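Local atomic coordinates of chitinase (Chromobacterium violaceum, PDB entry 4TXG), a protein that probably binds chitin and hydrolyses its glycosidic bonds, as a chitinase of glycoside hydrolase family 18. Residues D177-K182 with W603-D608. Residues are numbered along the deposited sequence; the frame is centred on the assembly and turned at random.
Sequences DIPWSK and WELAGD. With CS (cesium ion), chain N.
Leu605 reaches across to the 177-182 loop with its two methyl groups divided between neighbouring residues. Leu605 CD1 meets the flank of Ile178, 3.9 Å from Ile178 CG1 and 4.2 Å from Ile178 CD1, while Leu605 CD2 lies 3.9 Å from Pro179 CD, the ring carbon next to the proline nitrogen. A leucine suits this place because its forked end can serve two apolar partners at once. The Ile178 side chain slants across that of Leu605, and its two branches have separate tasks: CG1, anti to the carbonyl carbon (chi1 -66°), goes to the leucine, whereas CG2, anti to the backbone N, rests 3.8 Å above one face of the Trp180 indole, toward its rim. Pro179 is the centre of an inverse gamma turn, and its ring offers the apolar CD to the leucine methyl. The contact has no hydrogen bond and is a small, buried van der Waals junction; Phe160 of strand 155-161 touches both Ile178 and Leu605. On the 177-182 side, Ile178 O binds a cesium ion at 3.3 Å, together with Ser176 O and two waters. Leu605 begins a short 3-10 turn, just after Glu604, whose preceding peptide is cis and whose OE2 forms a salt bridge with Arg164. Here the loop leaving strand 599-603 packs against the one leading into strand 185-193, both strands flanking 155-161 in the (beta/alpha)8 TIM barrel of family 18.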
loop_
_atom_site.group_PDB
_atom_site.type_symbol
_atom_site.label_atom_id
_atom_site.label_comp_id
_atom_site.label_asym_id
_atom_site.label_seq_id
_atom_site.Cartn_x
_atom_site.Cartn_y
_atom_site.Cartn_z
ATOM N N ASP A 177 -13.386 -8.653 -18.820
ATOM C CA ASP A 177 -12.029 -8.815 -19.357
ATOM C C ASP A 177 -11.011 -9.238 -18.299
ATOM O O ASP A 177 -9.861 -9.566 -18.616
ATOM C CB ASP A 177 -11.558 -7.507 -20.006
ATOM C CG ASP A 177 -12.417 -7.108 -21.193
ATOM O OD1 ASP A 177 -12.715 -7.993 -22.015
ATOM O OD2 ASP A 177 -12.810 -5.924 -21.294
ATOM N N ILE A 178 -11.437 -9.203 -17.041
ATOM C CA ILE A 178 -10.596 -9.584 -15.913
ATOM C C ILE A 178 -10.234 -11.069 -15.973
ATOM O O ILE A 178 -11.089 -11.897 -16.302
ATOM C CB ILE A 178 -11.324 -9.273 -14.580
ATOM C CG1 ILE A 178 -11.501 -7.762 -14.391
ATOM C CG2 ILE A 178 -10.587 -9.875 -13.383
ATOM C CD1 ILE A 178 -12.353 -7.403 -13.172
ATOM N N PRO A 179 -8.968 -11.417 -15.682
ATOM C CA PRO A 179 -8.580 -12.831 -15.580
ATOM C C PRO A 179 -9.023 -13.449 -14.251
ATOM O O PRO A 179 -8.208 -13.703 -13.363
ATOM C CB PRO A 179 -7.052 -12.782 -15.683
ATOM C CG PRO A 179 -6.695 -11.445 -15.097
ATOM C CD PRO A 179 -7.804 -10.516 -15.553
ATOM N N TRP A 180 -10.323 -13.684 -14.124
ATOM C CA TRP A 180 -10.900 -14.181 -12.883
ATOM C C TRP A 180 -10.265 -15.472 -12.363
ATOM O O TRP A 180 -10.179 -15.676 -11.150
ATOM C CB TRP A 180 -12.400 -14.400 -13.073
ATOM C CG TRP A 180 -13.184 -13.123 -13.143
ATOM C CD1 TRP A 180 -13.442 -12.373 -14.256
ATOM C CD2 TRP A 180 -13.821 -12.454 -12.049
ATOM N NE1 TRP A 180 -14.205 -11.279 -13.920
ATOM C CE2 TRP A 180 -14.443 -11.300 -12.572
ATOM C CE3 TRP A 180 -13.924 -12.717 -10.683
ATOM C CZ2 TRP A 180 -15.155 -10.406 -11.769
ATOM C CZ3 TRP A 180 -14.646 -11.832 -9.888
ATOM C CH2 TRP A 180 -15.247 -10.689 -10.438
ATOM N N SER A 181 -9.816 -16.337 -13.272
ATOM C CA SER A 181 -9.277 -17.633 -12.866
ATOM C C SER A 181 -7.830 -17.544 -12.369
ATOM O O SER A 181 -7.245 -18.553 -11.987
ATOM C CB SER A 181 -9.348 -18.639 -14.023
ATOM O OG SER A 181 -8.440 -18.289 -15.048
ATOM N N LYS A 182 -7.259 -16.340 -12.384
ATOM C CA LYS A 182 -5.851 -16.176 -12.039
ATOM C C LYS A 182 -5.624 -15.152 -10.929
ATOM O O LYS A 182 -4.483 -14.812 -10.626
ATOM C CB LYS A 182 -5.052 -15.774 -13.283
ATOM C CG LYS A 182 -5.253 -16.730 -14.464
ATOM C CD LYS A 182 -4.339 -16.390 -15.629
ATOM C CE LYS A 182 -4.616 -17.282 -16.833
ATOM N NZ LYS A 182 -4.595 -18.728 -16.481
ATOM N N TRP A 603 -1.419 -2.234 -9.989
ATOM C CA TRP A 603 -2.192 -1.183 -10.629
ATOM C C TRP A 603 -1.710 -1.100 -12.071
ATOM O O TRP A 603 -0.518 -0.870 -12.268
ATOM C CB TRP A 603 -1.956 0.161 -9.927
ATOM C CG TRP A 603 -2.728 1.265 -10.552
ATOM C CD1 TRP A 603 -2.429 1.927 -11.712
ATOM C CD2 TRP A 603 -3.957 1.812 -10.081
ATOM N NE1 TRP A 603 -3.403 2.857 -11.990
ATOM C CE2 TRP A 603 -4.346 2.816 -10.996
ATOM C CE3 TRP A 603 -4.769 1.561 -8.964
ATOM C CZ2 TRP A 603 -5.513 3.565 -10.832
ATOM C CZ3 TRP A 603 -5.917 2.307 -8.802
ATOM C CH2 TRP A 603 -6.282 3.296 -9.730
ATOM N N GLU A 604 -2.559 -1.284 -13.082
ATOM C CA GLU A 604 -3.966 -1.669 -12.992
ATOM C C GLU A 604 -4.189 -2.795 -13.999
ATOM O O GLU A 604 -3.352 -3.021 -14.875
ATOM C CB GLU A 604 -4.887 -0.487 -13.323
ATOM C CG GLU A 604 -4.543 0.124 -14.689
ATOM C CD GLU A 604 -5.521 1.182 -15.161
ATOM O OE1 GLU A 604 -5.147 2.381 -15.166
ATOM O OE2 GLU A 604 -6.651 0.815 -15.546
ATOM N N LEU A 605 -5.320 -3.485 -13.895
ATOM C CA LEU A 605 -5.592 -4.637 -14.753
ATOM C C LEU A 605 -5.469 -4.310 -16.248
ATOM O O LEU A 605 -4.913 -5.094 -17.022
ATOM C CB LEU A 605 -6.981 -5.193 -14.442
ATOM C CG LEU A 605 -7.021 -6.045 -13.167
ATOM C CD1 LEU A 605 -8.433 -6.095 -12.582
ATOM C CD2 LEU A 605 -6.534 -7.453 -13.483
ATOM N N ALA A 606 -5.948 -3.138 -16.649
ATOM C CA ALA A 606 -5.976 -2.780 -18.071
ATOM C C ALA A 606 -4.588 -2.567 -18.682
ATOM O O ALA A 606 -4.455 -2.479 -19.905
ATOM C CB ALA A 606 -6.818 -1.538 -18.279
ATOM N N GLY A 607 -3.562 -2.476 -17.847
ATOM C CA GLY A 607 -2.212 -2.277 -18.351
ATOM C C GLY A 607 -1.468 -3.551 -18.728
ATOM O O GLY A 607 -0.422 -3.488 -19.378
ATOM N N ASP A 608 -1.979 -4.706 -18.309
ATOM C CA ASP A 608 -1.317 -5.984 -18.616
ATOM C C ASP A 608 -1.478 -6.277 -20.110
ATOM O O ASP A 608 -2.369 -5.720 -20.764
ATOM C CB ASP A 608 -1.909 -7.107 -17.760
ATOM C CG ASP A 608 -1.006 -8.336 -17.672
ATOM O OD1 ASP A 608 0.070 -8.366 -18.310
ATOM O OD2 ASP A 608 -1.397 -9.280 -16.953
HETATM CS CS CS N . -12.083 -13.375 -19.064
HETATM O O HOH W 1 -14.971 -13.368 -20.271
HETATM O O HOH W 2 -13.789 -15.135 -17.396
#